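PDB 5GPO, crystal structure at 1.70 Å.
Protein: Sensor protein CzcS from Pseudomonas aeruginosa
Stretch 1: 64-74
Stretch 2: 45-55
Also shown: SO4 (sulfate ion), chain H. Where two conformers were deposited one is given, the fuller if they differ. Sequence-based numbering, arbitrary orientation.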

ATOM      1  N   LEU B  64     -15.440   4.627  10.028  1.00 20.96           N
ATOM      2  CA  LEU B  64     -14.492   4.652  11.129  1.00 25.48           C
ATOM      3  C   LEU B  64     -13.063   4.788  10.630  1.00 25.26           C
ATOM      4  O   LEU B  64     -12.273   5.517  11.231  1.00 25.06           O
ATOM      5  CB  LEU B  64     -14.632   3.396  12.002  1.00 29.13           C
ATOM      6  CG  LEU B  64     -13.508   3.092  13.006  1.00 35.99           C
ATOM      7  CD1 LEU B  64     -13.331   4.214  14.028  1.00 37.40           C
ATOM      8  CD2 LEU B  64     -13.714   1.763  13.719  1.00 32.06           C
ATOM      9  N   MET B  65     -12.725   4.106   9.536  1.00 23.24           N
ATOM     10  CA  MET B  65     -11.407   4.222   8.923  1.00 25.17           C
ATOM     11  C   MET B  65     -11.560   4.195   7.417  1.00 17.02           C
ATOM     12  O   MET B  65     -12.390   3.457   6.888  1.00 20.43           O
ATOM     13  CB  MET B  65     -10.464   3.085   9.306  1.00 20.66           C
ATOM     14  CG  MET B  65     -10.242   2.837  10.762  1.00 29.26           C
ATOM     15  SD  MET B  65      -9.254   1.329  10.800  1.00 27.66           S
ATOM     16  CE  MET B  65      -9.343   0.922  12.535  1.00 31.56           C
ATOM     17  N   SER B  66     -10.738   4.983   6.735  1.00 17.51           N
ATOM     18  CA  SER B  66     -10.729   5.005   5.283  1.00 18.58           C
ATOM     19  C   SER B  66      -9.315   5.359   4.843  1.00 20.04           C
ATOM     20  O   SER B  66      -8.778   6.372   5.294  1.00 18.40           O
ATOM     21  CB  SER B  66     -11.747   6.019   4.762  1.00 22.97           C
ATOM     22  OG  SER B  66     -11.761   6.052   3.353  1.00 25.77           O
ATOM     23  N   PHE B  67      -8.694   4.506   4.022  1.00 20.81           N
ATOM     24  CA  PHE B  67      -7.379   4.834   3.480  1.00 17.08           C
ATOM     25  C   PHE B  67      -7.073   3.950   2.276  1.00 21.38           C
ATOM     26  O   PHE B  67      -7.730   2.941   2.034  1.00 18.21           O
ATOM     27  CB  PHE B  67      -6.283   4.695   4.544  1.00 20.59           C
ATOM     28  CG  PHE B  67      -6.340   3.411   5.314  1.00 20.64           C
ATOM     29  CD1 PHE B  67      -5.842   2.233   4.772  1.00 19.35           C
ATOM     30  CD2 PHE B  67      -6.875   3.378   6.592  1.00 22.18           C
ATOM     31  CE1 PHE B  67      -5.880   1.047   5.485  1.00 20.11           C
ATOM     32  CE2 PHE B  67      -6.923   2.195   7.313  1.00 22.91           C
ATOM     33  CZ  PHE B  67      -6.419   1.027   6.761  1.00 20.37           C
ATOM     34  N   GLY B  68      -6.042   4.341   1.534  1.00 18.78           N
ATOM     35  CA  GLY B  68      -5.641   3.581   0.372  1.00 22.00           C
ATOM     36  C   GLY B  68      -5.704   4.419  -0.884  1.00 19.29           C
ATOM     37  O   GLY B  68      -5.680   5.655  -0.836  1.00 18.06           O
ATOM     38  N   ASP B  69      -5.849   3.728  -2.006  1.00 17.45           N
ATOM     39  CA  ASP B  69      -5.729   4.271  -3.351  1.00 21.71           C
ATOM     40  C   ASP B  69      -7.111   4.654  -3.887  1.00 28.13           C
ATOM     41  O   ASP B  69      -8.009   3.813  -3.946  1.00 21.15           O
ATOM     42  CB  ASP B  69      -5.075   3.202  -4.229  1.00 21.39           C
ATOM     43  CG  ASP B  69      -4.550   3.736  -5.541  1.00 31.04           C
ATOM     44  OD1 ASP B  69      -5.186   4.648  -6.123  1.00 25.64           O
ATOM     45  OD2 ASP B  69      -3.508   3.196  -5.990  1.00 25.99           O
ATOM     46  N   GLN B  70      -7.285   5.910  -4.301  1.00 30.51           N
ATOM     47  CA  GLN B  70      -8.590   6.269  -4.851  1.00 33.31           C
ATOM     48  C   GLN B  70      -8.828   5.641  -6.218  1.00 27.80           C
ATOM     49  O   GLN B  70      -9.981   5.529  -6.639  1.00 25.03           O
ATOM     50  CB  GLN B  70      -8.754   7.786  -4.948  1.00 33.48           C
ATOM     51  CG  GLN B  70      -9.326   8.449  -3.678  1.00 36.80           C
ATOM     52  CD  GLN B  70     -10.743   8.028  -3.310  1.00 37.25           C
ATOM     53  OE1 GLN B  70     -11.587   7.807  -4.178  1.00 42.77           O
ATOM     54  NE2 GLN B  70     -11.008   7.914  -2.001  1.00 27.75           N
ATOM     55  N   ALA B  71      -7.772   5.255  -6.930  1.00 26.24           N
ATOM     56  CA  ALA B  71      -7.988   4.500  -8.155  1.00 29.55           C
ATOM     57  C   ALA B  71      -8.645   3.155  -7.875  1.00 33.46           C
ATOM     58  O   ALA B  71      -9.301   2.605  -8.759  1.00 28.45           O
ATOM     59  CB  ALA B  71      -6.671   4.300  -8.903  1.00 37.59           C
ATOM     60  N   ALA B  72      -8.513   2.628  -6.660  1.00 30.23           N
ATOM     61  CA  ALA B  72      -9.166   1.379  -6.299  1.00 29.86           C
ATOM     62  C   ALA B  72     -10.533   1.579  -5.658  1.00 32.42           C
ATOM     63  O   ALA B  72     -11.172   0.591  -5.285  1.00 34.87           O
ATOM     64  CB  ALA B  72      -8.267   0.564  -5.352  1.00 24.66           C
ATOM     65  N   ALA B  73     -11.022   2.809  -5.539  1.00 26.41           N
ATOM     66  CA  ALA B  73     -12.263   3.064  -4.819  1.00 26.22           C
ATOM     67  C   ALA B  73     -13.346   3.581  -5.756  1.00 26.29           C
ATOM     68  O   ALA B  73     -13.067   4.337  -6.693  1.00 26.68           O
ATOM     69  CB  ALA B  73     -12.041   4.072  -3.689  1.00 27.48           C
ATOM     70  N   SER B  74     -14.584   3.174  -5.493  1.00 29.15           N
ATOM     71  CA  SER B  74     -15.750   3.703  -6.190  1.00 22.82           C
ATOM     72  C   SER B  74     -16.837   3.968  -5.161  1.00 22.78           C
ATOM     73  O   SER B  74     -17.215   3.062  -4.412  1.00 27.00           O
ATOM     74  CB  SER B  74     -16.247   2.738  -7.270  1.00 26.72           C
ATOM     75  OG  SER B  74     -17.586   3.047  -7.655  1.00 27.96           O
TER
HETATM   76  S   SO4 H 203     -18.028   6.168  -9.070  1.00 34.50           S
HETATM   77  O1  SO4 H 203     -18.940   6.624 -10.129  1.00 37.93           O
HETATM   78  O2  SO4 H 203     -16.779   6.932  -9.135  1.00 34.84           O
HETATM   79  O3  SO4 H 203     -18.667   6.364  -7.779  1.00 22.48           O
HETATM   80  O4  SO4 H 203     -17.738   4.750  -9.313  1.00 38.60           O
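Stretch 2 45-55: LVAHSGLHLSI

Seven direct hydrogen bonds fix stretch 2 against stretch 1, and all but one are backbone to backbone. The exception involves Asp 69: its OD2 accepts from Gly 50 N at 2.9 Å (N-H...O angle 143°), while its backbone N donates to Leu 51 O at 2.7 Å and 163°. The same carboxylate braces its own stretch, with OD1 accepting from Ala 71 N at 2.8 Å. Asp 69 therefore ties the loop before the strand of stretch 2 to the 3-10 segment at 70-72.

From there the bonds follow an antiparallel ladder. Leu 53 N donates to Phe 67 O at 2.9 Å and a nearly linear 175°, and Phe 67 N returns the bond to Leu 53 O at 3.1 Å. Two residues on, Ile 55 N reaches Met 65 O at 2.8 Å and Met 65 N reaches Ile 55 O at 3.1 Å. Ile 55 O accepts a second bond, from Leu 64 N at 2.7 Å, where the chain turns a corner. The strands 65-68 and 51-55 run at 178° to each other, their axes approaching to 4.8 Å. In the non-hydrogen-bonded pair Ser 66 and Ser 54, the CA atoms are 4.6 Å apart.

Gly 68 and His 52 form the tightest pair of the ladder, CA to CA 4.1 Å. Gly 68 has phi/psi of 121/-156°, and an ideal CB there would lie 2.4 Å from Leu 51 O, a clash; the bare CA instead sits 3.3 Å from that oxygen. Before the strand, stretch 2 leaves a helix that includes Leu 45 and Val 46 and passes through a loop in which Gly 50 takes a positive phi of 72°. Here Asp 69 CA makes a CA-H...O contact with Ala 47 O at 3.2 Å. Water 1 extends the link, donating to Ala 47 O at 2.8 Å and accepting from Gln 70 N at 3.1 Å.

Side-chain packing completes the fit. The His 52 ring, chi1 t, has Phe 67 O over one face and Ala 73 CB over the opposite face; the methyl carbon is 4.0 Å from the ring centroid and 15° off its normal, a CH-pi geometry. Ser 66 OG lies at the ring edge, 3.5 Å from His 52 CE1. On the sheet face shared by Met 65, Phe 67, Leu 53 and Ile 55, the contacts are apolar: Phe 67 CZ meets Leu 53 CD2 at 3.8 Å, and Met 65 SD meets Ile 55 CD1 at 4.2 Å. Phe 67 CD1 also reaches Val 46 CG1 at 4.2 Å, joining the helix to the sheet.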

ATOM      1  N   LEU B  45       2.914   5.516   0.385  1.00 21.94           N
ATOM      2  CA  LEU B  45       2.983   4.192  -0.229  1.00 18.47           C
ATOM      3  C   LEU B  45       1.595   3.553  -0.300  1.00 19.17           C
ATOM      4  O   LEU B  45       1.226   2.957  -1.319  1.00 23.51           O
ATOM      5  CB  LEU B  45       3.961   3.309   0.541  1.00 22.74           C
ATOM      6  CG  LEU B  45       4.333   1.979  -0.123  1.00 23.78           C
ATOM      7  CD1 LEU B  45       4.897   2.208  -1.504  1.00 20.82           C
ATOM      8  CD2 LEU B  45       5.293   1.165   0.724  1.00 20.47           C
ATOM      9  N   VAL B  46       0.806   3.704   0.762  1.00 22.79           N
ATOM     10  CA  VAL B  46      -0.557   3.176   0.806  1.00 26.36           C
ATOM     11  C   VAL B  46      -1.444   3.883  -0.204  1.00 24.32           C
ATOM     12  O   VAL B  46      -2.324   3.271  -0.824  1.00 24.19           O
ATOM     13  CB  VAL B  46      -1.104   3.328   2.235  1.00 30.68           C
ATOM     14  CG1 VAL B  46      -2.479   2.679   2.367  1.00 30.64           C
ATOM     15  CG2 VAL B  46      -0.084   2.764   3.220  1.00 28.68           C
ATOM     16  N   ALA B  47      -1.214   5.179  -0.403  1.00 25.78           N
ATOM     17  CA  ALA B  47      -2.102   5.975  -1.236  1.00 26.87           C
ATOM     18  C   ALA B  47      -2.058   5.568  -2.700  1.00 23.21           C
ATOM     19  O   ALA B  47      -2.956   5.938  -3.457  1.00 27.29           O
ATOM     20  CB  ALA B  47      -1.764   7.459  -1.085  1.00 25.21           C
ATOM     21  N   HIS B  48      -1.055   4.799  -3.117  1.00 28.04           N
ATOM     22  CA  HIS B  48      -0.995   4.353  -4.501  1.00 25.54           C
ATOM     23  C   HIS B  48      -0.702   2.859  -4.580  1.00 35.47           C
ATOM     24  O   HIS B  48      -0.187   2.363  -5.584  1.00 40.65           O
ATOM     25  CB  HIS B  48       0.011   5.205  -5.278  1.00 34.82           C
ATOM     26  CG  HIS B  48      -0.287   6.676  -5.186  1.00 32.51           C
ATOM     27  ND1 HIS B  48      -1.217   7.298  -5.992  1.00 34.39           N
ATOM     28  CD2 HIS B  48       0.165   7.624  -4.331  1.00 30.29           C
ATOM     29  CE1 HIS B  48      -1.296   8.575  -5.663  1.00 34.70           C
ATOM     30  NE2 HIS B  48      -0.471   8.799  -4.656  1.00 30.10           N
ATOM     31  N   SER B  49      -1.091   2.127  -3.534  1.00 22.70           N
ATOM     32  CA  SER B  49      -0.957   0.679  -3.431  1.00 17.82           C
ATOM     33  C   SER B  49      -1.938  -0.095  -4.305  1.00 21.90           C
ATOM     34  O   SER B  49      -1.860  -1.324  -4.335  1.00 29.89           O
ATOM     35  CB  SER B  49      -1.146   0.251  -1.979  1.00 25.34           C
ATOM     36  OG  SER B  49      -2.515   0.411  -1.636  1.00 18.51           O
ATOM     37  N   GLY B  50      -2.862   0.569  -4.998  1.00 26.32           N
ATOM     38  CA  GLY B  50      -3.871  -0.135  -5.769  1.00 21.63           C
ATOM     39  C   GLY B  50      -4.925  -0.825  -4.930  1.00 19.69           C
ATOM     40  O   GLY B  50      -5.709  -1.616  -5.455  1.00 22.56           O
ATOM     41  N   LEU B  51      -4.957  -0.541  -3.641  1.00 20.20           N
ATOM     42  CA  LEU B  51      -5.902  -1.127  -2.717  1.00 20.60           C
ATOM     43  C   LEU B  51      -6.549  -0.001  -1.920  1.00 15.98           C
ATOM     44  O   LEU B  51      -5.930   1.039  -1.671  1.00 19.11           O
ATOM     45  CB  LEU B  51      -5.190  -2.130  -1.797  1.00 18.72           C
ATOM     46  CG  LEU B  51      -4.490  -3.343  -2.407  1.00 20.95           C
ATOM     47  CD1 LEU B  51      -3.452  -3.852  -1.433  1.00 22.06           C
ATOM     48  CD2 LEU B  51      -5.512  -4.446  -2.697  1.00 17.09           C
ATOM     49  N   HIS B  52      -7.815  -0.187  -1.556  1.00 17.88           N
ATOM     50  CA  HIS B  52      -8.483   0.788  -0.713  1.00 18.87           C
ATOM     51  C   HIS B  52      -9.289   0.051   0.346  1.00 19.31           C
ATOM     52  O   HIS B  52      -9.862  -1.008   0.077  1.00 20.41           O
ATOM     53  CB  HIS B  52      -9.391   1.712  -1.530  1.00 18.28           C
ATOM     54  CG  HIS B  52      -9.964   2.846  -0.731  1.00 21.01           C
ATOM     55  ND1 HIS B  52     -11.139   2.731  -0.022  1.00 23.15           N
ATOM     56  CD2 HIS B  52      -9.519   4.109  -0.520  1.00 24.42           C
ATOM     57  CE1 HIS B  52     -11.403   3.877   0.586  1.00 17.98           C
ATOM     58  NE2 HIS B  52     -10.432   4.729   0.304  1.00 25.04           N
ATOM     59  N   LEU B  53      -9.284   0.582   1.561  1.00 16.24           N
ATOM     60  CA  LEU B  53      -9.993  -0.076   2.654  1.00 22.08           C
ATOM     61  C   LEU B  53     -10.926   0.902   3.345  1.00 21.90           C
ATOM     62  O   LEU B  53     -10.502   1.990   3.758  1.00 14.09           O
ATOM     63  CB  LEU B  53      -9.006  -0.679   3.654  1.00 16.72           C
ATOM     64  CG  LEU B  53      -9.611  -1.449   4.842  1.00 20.27           C
ATOM     65  CD1 LEU B  53     -10.533  -2.565   4.356  1.00 17.67           C
ATOM     66  CD2 LEU B  53      -8.506  -2.012   5.723  1.00 21.42           C
ATOM     67  N   SER B  54     -12.202   0.520   3.445  1.00 18.83           N
ATOM     68  CA  SER B  54     -13.227   1.297   4.136  0.73 18.94           C
ATOM     69  C   SER B  54     -13.794   0.468   5.265  1.00 21.21           C
ATOM     70  O   SER B  54     -14.212  -0.681   5.055  1.00 23.34           O
ATOM     71  CB  SER B  54     -14.364   1.706   3.195  0.73 19.42           C
ATOM     72  OG  SER B  54     -13.965   2.696   2.279  0.73 19.11           O
ATOM     73  N   ILE B  55     -13.815   1.033   6.468  1.00 18.89           N
ATOM     74  CA  ILE B  55     -14.360   0.370   7.637  1.00 19.41           C
ATOM     75  C   ILE B  55     -15.411   1.285   8.234  1.00 18.51           C
ATOM     76  O   ILE B  55     -15.107   2.432   8.576  1.00 21.59           O
ATOM     77  CB  ILE B  55     -13.253   0.036   8.641  1.00 19.85           C
ATOM     78  CG1 ILE B  55     -12.328  -0.987   7.971  1.00 20.91           C
ATOM     79  CG2 ILE B  55     -13.845  -0.486   9.954  1.00 22.60           C
ATOM     80  CD1 ILE B  55     -11.424  -1.668   8.892  1.00 31.06           C
TER
HETATM   81  O   HOH W   1      -4.906   7.812  -4.016  1.00 28.65           O
HETATM   82  O   HOH W   2      -3.485   6.382  -7.407  1.00 34.37           O